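Local coordinates for protein RNA-dependent RNA Polymerase (Bombyx mori cytoplasmic polyhedrosis virus, PDB 6TZ0) that catalyses RNA-templated RNA synthesis, copying the double-stranded viral genome into plus strands and, after core assembly, making the complementary minus strands, at residues Y845-F850 and E859-F864; F838-G843 and Y870-L875; D157-T162 and V771-G776; Y876-I881 and D895-Y900. All coordinates share one frame; numbering follows the deposited sequence.

Contact 1: Y845-F850 and E859-F864; sequences YPAYPF and EDESMF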
# COMPACT_ATOMS: atom_id res chain seq x y z
N TYR A 845 33.21 4.71 -1.23
CA TYR A 845 32.94 5.88 -2.05
C TYR A 845 34.04 6.04 -3.10
O TYR A 845 35.18 5.63 -2.86
CB TYR A 845 32.85 7.13 -1.16
CG TYR A 845 32.30 8.34 -1.83
CD1 TYR A 845 30.94 8.44 -2.07
CD2 TYR A 845 33.12 9.37 -2.24
CE1 TYR A 845 30.42 9.53 -2.70
CE2 TYR A 845 32.61 10.47 -2.86
CZ TYR A 845 31.25 10.54 -3.09
OH TYR A 845 30.72 11.63 -3.71
N PRO A 846 33.72 6.56 -4.29
CA PRO A 846 34.76 6.77 -5.30
C PRO A 846 35.79 7.81 -4.89
O PRO A 846 35.45 8.87 -4.36
CB PRO A 846 33.96 7.23 -6.52
CG PRO A 846 32.63 6.66 -6.32
CD PRO A 846 32.38 6.70 -4.86
N ALA A 847 37.05 7.50 -5.14
CA ALA A 847 38.17 8.25 -4.60
C ALA A 847 38.79 9.18 -5.63
O ALA A 847 38.63 9.01 -6.84
CB ALA A 847 39.24 7.30 -4.06
N TYR A 848 39.50 10.18 -5.12
CA TYR A 848 40.31 11.10 -5.91
C TYR A 848 41.72 10.55 -6.06
O TYR A 848 42.06 9.57 -5.39
CB TYR A 848 40.29 12.47 -5.22
CG TYR A 848 38.99 13.20 -5.34
CD1 TYR A 848 38.73 14.01 -6.44
CD2 TYR A 848 38.00 13.07 -4.37
CE1 TYR A 848 37.54 14.68 -6.57
CE2 TYR A 848 36.80 13.74 -4.49
CZ TYR A 848 36.58 14.54 -5.59
OH TYR A 848 35.39 15.20 -5.72
N PRO A 849 42.54 11.09 -6.97
CA PRO A 849 43.93 10.61 -7.10
C PRO A 849 44.76 10.77 -5.83
O PRO A 849 44.94 11.87 -5.32
CB PRO A 849 44.48 11.46 -8.24
CG PRO A 849 43.33 11.76 -9.06
CD PRO A 849 42.18 11.94 -8.13
N PHE A 850 45.26 9.64 -5.34
CA PHE A 850 46.27 9.60 -4.28
C PHE A 850 47.65 9.57 -4.91
O PHE A 850 47.87 8.91 -5.92
CB PHE A 850 46.08 8.38 -3.39
CG PHE A 850 44.89 8.47 -2.48
CD1 PHE A 850 44.98 9.14 -1.27
CD2 PHE A 850 43.69 7.89 -2.84
CE1 PHE A 850 43.90 9.22 -0.43
CE2 PHE A 850 42.59 7.98 -2.00
CZ PHE A 850 42.70 8.64 -0.79
N GLU A 859 44.04 6.70 -10.07
CA GLU A 859 43.02 7.19 -10.99
C GLU A 859 41.86 7.84 -10.25
O GLU A 859 41.42 7.37 -9.20
CB GLU A 859 42.53 6.05 -11.87
CG GLU A 859 43.57 5.65 -12.90
CD GLU A 859 43.22 4.38 -13.64
OE1 GLU A 859 42.30 3.68 -13.19
OE2 GLU A 859 43.87 4.11 -14.67
N ASP A 860 41.38 8.96 -10.80
CA ASP A 860 40.19 9.64 -10.31
C ASP A 860 39.00 8.74 -10.60
O ASP A 860 38.54 8.66 -11.74
CB ASP A 860 40.04 11.00 -10.98
CG ASP A 860 39.00 11.88 -10.32
OD1 ASP A 860 38.38 11.46 -9.32
OD2 ASP A 860 38.80 13.01 -10.81
N GLU A 861 38.52 8.05 -9.57
CA GLU A 861 37.54 6.98 -9.77
C GLU A 861 36.20 7.56 -10.17
O GLU A 861 35.65 8.44 -9.49
CB GLU A 861 37.41 6.15 -8.50
CG GLU A 861 38.67 5.40 -8.14
CD GLU A 861 38.50 4.52 -6.93
OE1 GLU A 861 37.42 4.56 -6.31
OE2 GLU A 861 39.46 3.80 -6.58
N SER A 862 35.68 7.08 -11.29
CA SER A 862 34.54 7.70 -11.93
C SER A 862 33.25 7.27 -11.24
O SER A 862 33.25 6.54 -10.25
CB SER A 862 34.53 7.34 -13.42
OG SER A 862 33.45 7.96 -14.09
N MET A 863 32.13 7.70 -11.79
CA MET A 863 30.83 7.38 -11.21
C MET A 863 30.35 5.98 -11.54
O MET A 863 29.26 5.60 -11.12
CB MET A 863 29.80 8.41 -11.68
CG MET A 863 30.18 9.81 -11.30
SD MET A 863 30.47 9.95 -9.54
CE MET A 863 28.81 9.72 -8.95
N PHE A 864 31.14 5.21 -12.29
CA PHE A 864 30.78 3.86 -12.68
C PHE A 864 31.71 2.82 -12.06
O PHE A 864 31.80 1.70 -12.57
CB PHE A 864 30.81 3.72 -14.19
CG PHE A 864 29.93 4.70 -14.89
CD1 PHE A 864 28.57 4.54 -14.90
CD2 PHE A 864 30.49 5.76 -15.57
CE1 PHE A 864 27.78 5.43 -15.56
CE2 PHE A 864 29.70 6.66 -16.23
CZ PHE A 864 28.33 6.50 -16.22

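Contact 2: F838-G843 and Y870-L875; sequences FMPRGG and YKRRLL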
# COMPACT_ATOMS: atom_id res chain seq x y z
N PHE A 838 36.68 5.31 1.74
CA PHE A 838 37.05 4.65 0.50
C PHE A 838 37.37 3.18 0.71
O PHE A 838 38.11 2.60 -0.10
CB PHE A 838 38.23 5.38 -0.13
CG PHE A 838 38.06 6.86 -0.17
CD1 PHE A 838 37.17 7.45 -1.05
CD2 PHE A 838 38.80 7.68 0.66
CE1 PHE A 838 37.01 8.82 -1.08
CE2 PHE A 838 38.65 9.05 0.62
CZ PHE A 838 37.76 9.62 -0.25
N MET A 839 36.84 2.56 1.75
CA MET A 839 37.31 1.26 2.17
C MET A 839 36.27 0.17 1.98
O MET A 839 35.07 0.45 1.90
CB MET A 839 37.75 1.31 3.64
CG MET A 839 39.12 1.95 3.83
SD MET A 839 40.46 0.93 3.18
CE MET A 839 40.86 1.71 1.61
N PRO A 840 36.70 -1.09 1.84
CA PRO A 840 35.76 -2.21 1.91
C PRO A 840 35.11 -2.27 3.28
O PRO A 840 35.79 -2.23 4.30
CB PRO A 840 36.64 -3.43 1.64
CG PRO A 840 37.79 -2.91 0.92
CD PRO A 840 38.05 -1.55 1.46
N ARG A 841 33.77 -2.33 3.27
CA ARG A 841 32.88 -2.25 4.43
C ARG A 841 33.01 -0.93 5.18
O ARG A 841 32.52 -0.82 6.31
CB ARG A 841 33.08 -3.43 5.40
CG ARG A 841 32.74 -4.77 4.80
CD ARG A 841 33.07 -5.90 5.75
NE ARG A 841 32.28 -5.84 6.97
CZ ARG A 841 31.08 -6.40 7.10
NH1 ARG A 841 30.43 -6.30 8.25
NH2 ARG A 841 30.53 -7.05 6.09
N GLY A 842 33.62 0.08 4.58
CA GLY A 842 33.68 1.40 5.15
C GLY A 842 32.69 2.31 4.47
O GLY A 842 31.48 2.12 4.59
N GLY A 843 33.18 3.29 3.72
CA GLY A 843 32.29 4.17 3.00
C GLY A 843 31.96 3.66 1.61
O GLY A 843 30.84 3.87 1.14
N TYR A 870 36.07 -4.93 -4.46
CA TYR A 870 36.95 -4.30 -5.44
C TYR A 870 37.58 -3.02 -4.91
O TYR A 870 38.57 -2.55 -5.47
CB TYR A 870 36.16 -4.05 -6.74
CG TYR A 870 36.98 -3.50 -7.88
CD1 TYR A 870 37.97 -4.26 -8.49
CD2 TYR A 870 36.74 -2.22 -8.37
CE1 TYR A 870 38.71 -3.76 -9.53
CE2 TYR A 870 37.48 -1.71 -9.42
CZ TYR A 870 38.46 -2.49 -10.00
OH TYR A 870 39.20 -2.00 -11.05
N LYS A 871 37.05 -2.46 -3.82
CA LYS A 871 37.65 -1.28 -3.21
C LYS A 871 38.96 -1.59 -2.49
O LYS A 871 39.70 -0.66 -2.14
CB LYS A 871 36.66 -0.63 -2.25
CG LYS A 871 35.42 -0.09 -2.93
CD LYS A 871 35.77 1.05 -3.86
CE LYS A 871 36.18 2.27 -3.08
NZ LYS A 871 36.46 3.42 -3.97
N ARG A 872 39.27 -2.87 -2.25
CA ARG A 872 40.51 -3.24 -1.59
C ARG A 872 41.72 -3.07 -2.51
O ARG A 872 42.85 -2.94 -2.03
CB ARG A 872 40.39 -4.67 -1.06
CG ARG A 872 41.53 -5.14 -0.18
CD ARG A 872 41.30 -6.48 0.45
NE ARG A 872 42.51 -6.92 1.14
CZ ARG A 872 42.83 -6.58 2.39
NH1 ARG A 872 43.95 -7.03 2.92
NH2 ARG A 872 42.02 -5.81 3.10
N ARG A 873 41.49 -2.99 -3.82
CA ARG A 873 42.57 -2.81 -4.78
C ARG A 873 43.21 -1.42 -4.68
O ARG A 873 44.33 -1.23 -5.17
CB ARG A 873 42.03 -3.07 -6.18
CG ARG A 873 43.06 -3.22 -7.28
CD ARG A 873 42.40 -3.55 -8.60
NE ARG A 873 43.37 -3.64 -9.67
CZ ARG A 873 43.72 -2.61 -10.45
NH1 ARG A 873 43.17 -1.42 -10.26
NH2 ARG A 873 44.62 -2.78 -11.40
N LEU A 874 42.54 -0.46 -4.04
CA LEU A 874 43.14 0.86 -3.85
C LEU A 874 44.32 0.81 -2.89
O LEU A 874 45.26 1.60 -3.03
CB LEU A 874 42.08 1.84 -3.36
CG LEU A 874 42.48 3.32 -3.28
CD1 LEU A 874 42.77 3.85 -4.67
CD2 LEU A 874 41.39 4.13 -2.60
N LEU A 875 44.30 -0.13 -1.93
CA LEU A 875 45.42 -0.33 -1.02
C LEU A 875 46.68 -0.73 -1.77
O LEU A 875 47.79 -0.34 -1.38
CB LEU A 875 45.09 -1.43 -0.01
CG LEU A 875 43.92 -1.28 0.96
CD1 LEU A 875 43.74 -2.57 1.73
CD2 LEU A 875 44.14 -0.12 1.89

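Contact 3: D157-T162 and V771-G776; sequences DVWYQT and VRRPEG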
# COMPACT_ATOMS: atom_id res chain seq x y z
N ASP A 157 32.41 25.91 -2.49
CA ASP A 157 33.64 26.69 -2.34
C ASP A 157 34.83 25.97 -2.95
O ASP A 157 35.66 26.59 -3.61
CB ASP A 157 33.92 26.97 -0.87
CG ASP A 157 32.96 27.97 -0.27
OD1 ASP A 157 32.38 28.76 -1.03
OD2 ASP A 157 32.82 27.97 0.97
N VAL A 158 34.94 24.66 -2.72
CA VAL A 158 36.09 23.92 -3.24
C VAL A 158 35.98 23.76 -4.76
O VAL A 158 36.99 23.81 -5.47
CB VAL A 158 36.23 22.58 -2.50
CG1 VAL A 158 37.32 21.71 -3.09
CG2 VAL A 158 36.56 22.87 -1.07
N TRP A 159 34.76 23.63 -5.29
CA TRP A 159 34.61 23.52 -6.74
C TRP A 159 34.93 24.83 -7.43
O TRP A 159 35.73 24.86 -8.38
CB TRP A 159 33.21 23.06 -7.11
CG TRP A 159 33.05 22.76 -8.58
CD1 TRP A 159 32.66 23.63 -9.55
CD2 TRP A 159 33.24 21.49 -9.22
NE1 TRP A 159 32.63 23.00 -10.76
CE2 TRP A 159 32.97 21.68 -10.59
CE3 TRP A 159 33.61 20.23 -8.78
CZ2 TRP A 159 33.07 20.65 -11.51
CZ3 TRP A 159 33.71 19.21 -9.70
CH2 TRP A 159 33.44 19.42 -11.05
N TYR A 160 34.33 25.94 -6.99
CA TYR A 160 34.50 27.19 -7.72
C TYR A 160 35.68 28.02 -7.25
O TYR A 160 35.91 29.10 -7.82
CB TYR A 160 33.22 28.01 -7.64
CG TYR A 160 32.14 27.45 -8.52
CD1 TYR A 160 32.07 27.79 -9.86
CD2 TYR A 160 31.22 26.54 -8.03
CE1 TYR A 160 31.10 27.28 -10.68
CE2 TYR A 160 30.25 26.01 -8.84
CZ TYR A 160 30.20 26.38 -10.17
OH TYR A 160 29.23 25.86 -10.98
N GLN A 161 36.40 27.59 -6.21
CA GLN A 161 37.65 28.17 -5.70
C GLN A 161 37.51 29.59 -5.17
O GLN A 161 38.50 30.20 -4.76
CB GLN A 161 38.78 28.12 -6.74
CG GLN A 161 39.22 26.73 -7.12
CD GLN A 161 40.37 26.75 -8.10
OE1 GLN A 161 40.89 27.81 -8.44
NE2 GLN A 161 40.76 25.58 -8.58
N THR A 162 36.31 30.16 -5.19
CA THR A 162 36.05 31.51 -4.72
C THR A 162 34.85 31.46 -3.79
O THR A 162 34.14 30.45 -3.72
CB THR A 162 35.74 32.50 -5.85
OG1 THR A 162 34.52 32.13 -6.50
CG2 THR A 162 36.87 32.55 -6.87
N VAL A 771 21.29 13.47 -14.27
CA VAL A 771 22.07 14.62 -13.85
C VAL A 771 22.91 15.08 -15.04
O VAL A 771 23.09 14.35 -16.01
CB VAL A 771 22.95 14.27 -12.63
CG1 VAL A 771 24.21 13.52 -13.04
CG2 VAL A 771 23.24 15.43 -11.78
N ARG A 772 23.42 16.30 -14.96
CA ARG A 772 24.13 16.89 -16.08
C ARG A 772 25.64 16.98 -15.85
O ARG A 772 26.41 16.92 -16.81
CB ARG A 772 23.55 18.27 -16.37
CG ARG A 772 23.99 18.90 -17.65
CD ARG A 772 23.21 20.16 -17.93
NE ARG A 772 23.74 20.85 -19.09
CZ ARG A 772 23.27 22.00 -19.55
NH1 ARG A 772 22.26 22.60 -18.94
NH2 ARG A 772 23.82 22.56 -20.62
N ARG A 773 26.09 17.11 -14.60
CA ARG A 773 27.51 17.08 -14.27
C ARG A 773 27.72 16.15 -13.08
O ARG A 773 27.53 16.56 -11.92
CB ARG A 773 28.06 18.47 -13.98
CG ARG A 773 29.56 18.49 -13.76
CD ARG A 773 30.14 19.88 -13.58
NE ARG A 773 29.72 20.54 -12.35
CZ ARG A 773 29.09 21.71 -12.31
NH1 ARG A 773 28.83 22.37 -13.43
NH2 ARG A 773 28.75 22.24 -11.15
N PRO A 774 28.09 14.89 -13.32
CA PRO A 774 28.24 13.94 -12.21
C PRO A 774 29.47 14.16 -11.34
O PRO A 774 29.52 13.63 -10.22
CB PRO A 774 28.32 12.58 -12.92
CG PRO A 774 27.69 12.81 -14.24
CD PRO A 774 28.05 14.20 -14.62
N GLU A 775 30.47 14.91 -11.81
CA GLU A 775 31.70 15.09 -11.04
C GLU A 775 31.48 16.02 -9.85
O GLU A 775 31.99 15.77 -8.74
CB GLU A 775 32.80 15.63 -11.96
CG GLU A 775 34.13 15.84 -11.28
CD GLU A 775 34.78 14.55 -10.82
OE1 GLU A 775 34.55 13.50 -11.46
OE2 GLU A 775 35.53 14.59 -9.82
N GLY A 776 30.71 17.10 -10.04
CA GLY A 776 30.33 17.95 -8.92
C GLY A 776 29.44 17.24 -7.93
O GLY A 776 29.50 17.51 -6.73

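Contact 4: Y876-I881 and D895-Y900; sequences YDVSNI and DLLHEY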
# COMPACT_ATOMS: atom_id res chain seq x y z
N TYR A 876 46.54 -1.49 -2.84
CA TYR A 876 47.66 -1.93 -3.65
C TYR A 876 48.00 -0.93 -4.74
O TYR A 876 49.17 -0.83 -5.14
CB TYR A 876 47.34 -3.29 -4.26
CG TYR A 876 47.23 -4.38 -3.23
CD1 TYR A 876 48.35 -5.06 -2.79
CD2 TYR A 876 46.00 -4.72 -2.69
CE1 TYR A 876 48.25 -6.05 -1.84
CE2 TYR A 876 45.89 -5.71 -1.74
CZ TYR A 876 47.02 -6.37 -1.32
OH TYR A 876 46.94 -7.36 -0.37
N ASP A 877 47.01 -0.18 -5.23
CA ASP A 877 47.25 0.86 -6.21
C ASP A 877 48.06 2.00 -5.61
O ASP A 877 48.91 2.59 -6.29
CB ASP A 877 45.92 1.36 -6.77
CG ASP A 877 46.07 2.16 -8.05
OD1 ASP A 877 47.20 2.26 -8.58
OD2 ASP A 877 45.06 2.70 -8.53
N VAL A 878 47.81 2.34 -4.34
CA VAL A 878 48.63 3.35 -3.67
C VAL A 878 50.06 2.82 -3.45
O VAL A 878 51.03 3.59 -3.52
CB VAL A 878 47.93 3.79 -2.37
CG1 VAL A 878 48.80 4.71 -1.53
CG2 VAL A 878 46.66 4.52 -2.69
N SER A 879 50.21 1.51 -3.28
CA SER A 879 51.51 0.88 -3.05
C SER A 879 52.34 0.67 -4.32
O SER A 879 53.29 -0.12 -4.27
CB SER A 879 51.31 -0.46 -2.35
OG SER A 879 50.71 -0.29 -1.08
N ASN A 880 52.01 1.36 -5.42
CA ASN A 880 52.71 1.33 -6.71
C ASN A 880 52.76 -0.10 -7.26
O ASN A 880 53.80 -0.77 -7.30
CB ASN A 880 54.11 1.95 -6.62
CG ASN A 880 54.67 2.32 -7.98
OD1 ASN A 880 54.03 2.10 -9.01
ND2 ASN A 880 55.86 2.91 -7.99
N ILE A 881 51.57 -0.54 -7.67
CA ILE A 881 51.32 -1.92 -8.08
C ILE A 881 52.12 -2.30 -9.33
O ILE A 881 52.50 -3.46 -9.50
CB ILE A 881 49.80 -2.08 -8.26
CG1 ILE A 881 49.37 -3.49 -8.61
CG2 ILE A 881 49.25 -1.03 -9.21
CD1 ILE A 881 47.90 -3.65 -8.43
N ASP A 895 54.03 2.11 5.34
CA ASP A 895 54.41 3.45 5.79
C ASP A 895 53.59 4.51 5.07
O ASP A 895 53.04 5.42 5.70
CB ASP A 895 55.91 3.66 5.55
CG ASP A 895 56.46 4.88 6.28
OD1 ASP A 895 55.72 5.55 7.02
OD2 ASP A 895 57.66 5.16 6.10
N LEU A 896 53.50 4.41 3.74
CA LEU A 896 52.69 5.35 2.97
C LEU A 896 51.21 5.17 3.26
O LEU A 896 50.45 6.14 3.26
CB LEU A 896 52.98 5.18 1.48
CG LEU A 896 52.31 6.16 0.53
CD1 LEU A 896 52.76 7.55 0.88
CD2 LEU A 896 52.67 5.83 -0.90
N LEU A 897 50.78 3.94 3.54
CA LEU A 897 49.39 3.69 3.91
C LEU A 897 49.09 4.23 5.30
O LEU A 897 47.94 4.55 5.61
CB LEU A 897 49.10 2.18 3.84
CG LEU A 897 48.64 1.48 2.55
CD1 LEU A 897 47.26 1.89 2.18
CD2 LEU A 897 49.55 1.73 1.36
N HIS A 898 50.11 4.34 6.16
CA HIS A 898 49.95 4.95 7.47
C HIS A 898 49.90 6.47 7.39
O HIS A 898 49.14 7.11 8.12
CB HIS A 898 51.10 4.52 8.39
CG HIS A 898 51.05 5.14 9.75
ND1 HIS A 898 50.17 4.71 10.73
CD2 HIS A 898 51.74 6.16 10.29
CE1 HIS A 898 50.34 5.44 11.82
NE2 HIS A 898 51.29 6.33 11.58
N GLU A 899 50.70 7.07 6.50
CA GLU A 899 50.75 8.52 6.40
C GLU A 899 49.48 9.11 5.81
O GLU A 899 49.16 10.27 6.06
CB GLU A 899 51.98 8.94 5.60
CG GLU A 899 53.27 8.66 6.33
CD GLU A 899 54.51 8.94 5.51
OE1 GLU A 899 54.38 9.23 4.30
OE2 GLU A 899 55.63 8.87 6.07
N TYR A 900 48.74 8.33 5.01
CA TYR A 900 47.41 8.74 4.59
C TYR A 900 46.33 8.34 5.58
O TYR A 900 45.20 8.82 5.46
CB TYR A 900 47.05 8.14 3.23
CG TYR A 900 47.71 8.76 2.03
CD1 TYR A 900 47.28 9.97 1.52
CD2 TYR A 900 48.73 8.10 1.36
CE1 TYR A 900 47.87 10.53 0.41
CE2 TYR A 900 49.33 8.65 0.24
CZ TYR A 900 48.89 9.86 -0.23
OH TYR A 900 49.48 10.41 -1.34

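Contact 1: Y845-F850 and E859-F864
Ala847 and Glu861 are joined by two hydrogen bonds, and here the segments are held most directly. The Glu861 N-H meets the Ala847 carbonyl at 2.9 Å from N to O, with a C=O...N angle of 167° that brings the donor in almost along the C=O axis. In the other direction the Ala847 N-H reaches the Glu861 carboxylate, N to OE1 3.2 Å, coming from well above the plane of that group. Glu861 can return to the same residue because its CG lies beside its own backbone N (chi1 -65°) and the chain beyond is extended, with CB and CG alongside the Ala847 backbone. The small methyl leaves room for the carboxylate beside it, Ala847 CB being 4.0 Å from Glu861 OE1. Pro846, which has no N-H to satisfy, lays its CB 3.6 Å from Glu861 O. Both segments belong to the long loop between strands 827-831 and 867-868 and run roughly antiparallel; one bond is of the kind that joins strands, while a side chain accepts the other. The buried Glu861 carboxylate is also paired with Arg1188. Asp860 and Glu859 form the more solvent-facing side. Asp860 is still packed, its CB 3.7 Å from Pro849 CD and its carboxylate beside the Tyr848 ring, pointing the same way with the planes 30° apart. Its OD1 is 3.5 Å from Ala847 O, a pair of acceptors, but Lys778 forms a salt bridge to this oxygen, which would be expected to offset the repulsion. Glu859 is looser, its side chain no nearer than 6.4 Å to segment 845-850.

Contact 2: F838-G843 and Y870-L875
Pro840, at the second position of a type II beta turn from Met839 to Gly842, packs against Lys871 and Arg872, where a 3-10 turn leads into helix 873-878. Proline suits that corner, and the turn is closed by Gly842 N bonded to Met839 O at 3.1 Å. Apolar contacts do most of the work. Pro840 CG touches Arg872 CB at 3.7 Å, the two side chains crossing at about a right angle. Arg872 offers its CB and backbone N here, while its guanidinium end goes to a salt bridge with Asp1017. Met839 starts off away from the helix, but its flexible chain bends, SD swinging back at chi2 (-69°), and CE ends 3.8 Å from Leu875 CD2. These two side chains also cross nearly at right angles; Met839 touches Phe902 and Leu906 of helix 902-911 as well, and Leu875 touches Leu906. More loosely, Phe838 CB faces Leu874 CD2 at 4.2 Å. Lys871 combines two roles: its methylenes touch the turn, and its ammonium bonds outside the two segments, to Tyr845 O and Glu861. Its CB points at the turn and lies 4.1 Å from Pro840 CG, after which the chain curls. On the way, the methylene CE of Lys871 passes 3.6 Å from Phe838 O.

Contact 3: D157-T162 and V771-G776
Trp159, in the last turn of helix 145-160, inserts its indole against Arg773, Glu775 and Gly776 where helix 774-786 begins, tying the N-terminal region to a helix some 600 residues further along the chain. The tryptophan CB points toward the other segment, and CG, anti to the backbone N (chi1 -173°), carries the ring on from there. Three neighbours meet the ring in three ways. Gly776 lies over the face: its CA is 4.1 Å from the centroid of the six-membered ring and 27° off the normal, a CH-pi contact in which a residue without a side chain lets backbone lie directly on the aromatic surface. Glu775 comes at the edge, its CG in the ring plane and 3.7 Å from Trp159 CH2. The Arg773 side chain slides past the indole in the opposite direction, with NE 3.5 Å from Trp159 CZ2. Guanidinium and indole planes are only 19° apart, and Trp159 NE1 sits over one guanidinium face, offset toward its rim. Next to it, Tyr160 OH is 3.7 Å from Arg773 NH2, with the tyrosine ring turned almost perpendicular to the guanidinium. Around these groups, Met218 and Met779 also touch the indole, and Arg16 makes a cation-pi contact with it. The contact thus relies on a broad aromatic surface rather than on directed bonds: Arg773 lays its guanidinium nearly parallel to the indole, Gly776 offers its CA, and Glu775 offers methylenes while its carboxylate has a long, weak ion pair with Lys778. Since Arg773 is partly exposed, its guanidinium may well remain hydrated.

Contact 4: Y876-I881 and D895-Y900
Val878 and Leu896 bring together the ends of two helices in the C-terminal region, 873-878 and 894-899, which are separated in sequence by the short helix 881-886. Val878 points at the other helix and addresses it with one branch: CG1, anti to its backbone N (chi1 173°), faces three side chains at once. Leu896 approaches it obliquely, CD2 lying 4.1 Å from Val878 CG1. From the next position on the helix comes Leu897, whose CB starts off to one side but whose tip turns in, leaving its CD2 4.2 Å from Val878 CG1. One turn beyond Leu896, Tyr900 closes the group more loosely, with CE2 at 4.4 Å from the same CG1. Valine suits such a meeting point, since a short, beta-branched side chain puts a methyl between longer partners with only one torsion to set. The tyrosine ring has other anchors, its OH bonded to Glu851 O and its ring edge-to-face with Phe850. Leu896 CD2 also covers the backbone, 3.8 Å from Val878 O. Beside the valine, Ser879 OG is bonded back to Leu875 O of its own helix and across to Asp893 N, just before helix 894-899; that same OG has the Leu897 CD2 methyl against it at 3.4 Å.

Contacts 1, 2 and 4 are buried and continuous with one another, whereas contact 3 is a surface contact, made mostly by partly exposed residues, and bridges regions far apart in sequence. Contacts 2 and 4 both use helix 873-878, and Leu875 CD2 meets Leu897 CD1 between them at 3.7 Å. Contact 1 is the polar one, loop on loop with directed bonds; Lys871 joins it to contact 2, and Phe850, at the end of 845-850, packs on Val878 of contact 4. Turn and helix surfaces in contacts 2 and 4 meet chiefly through aliphatic carbon. Contact 3 instead pairs aromatic rings with charged side chains, and touches contact 1 where Pro774 packs on Met863.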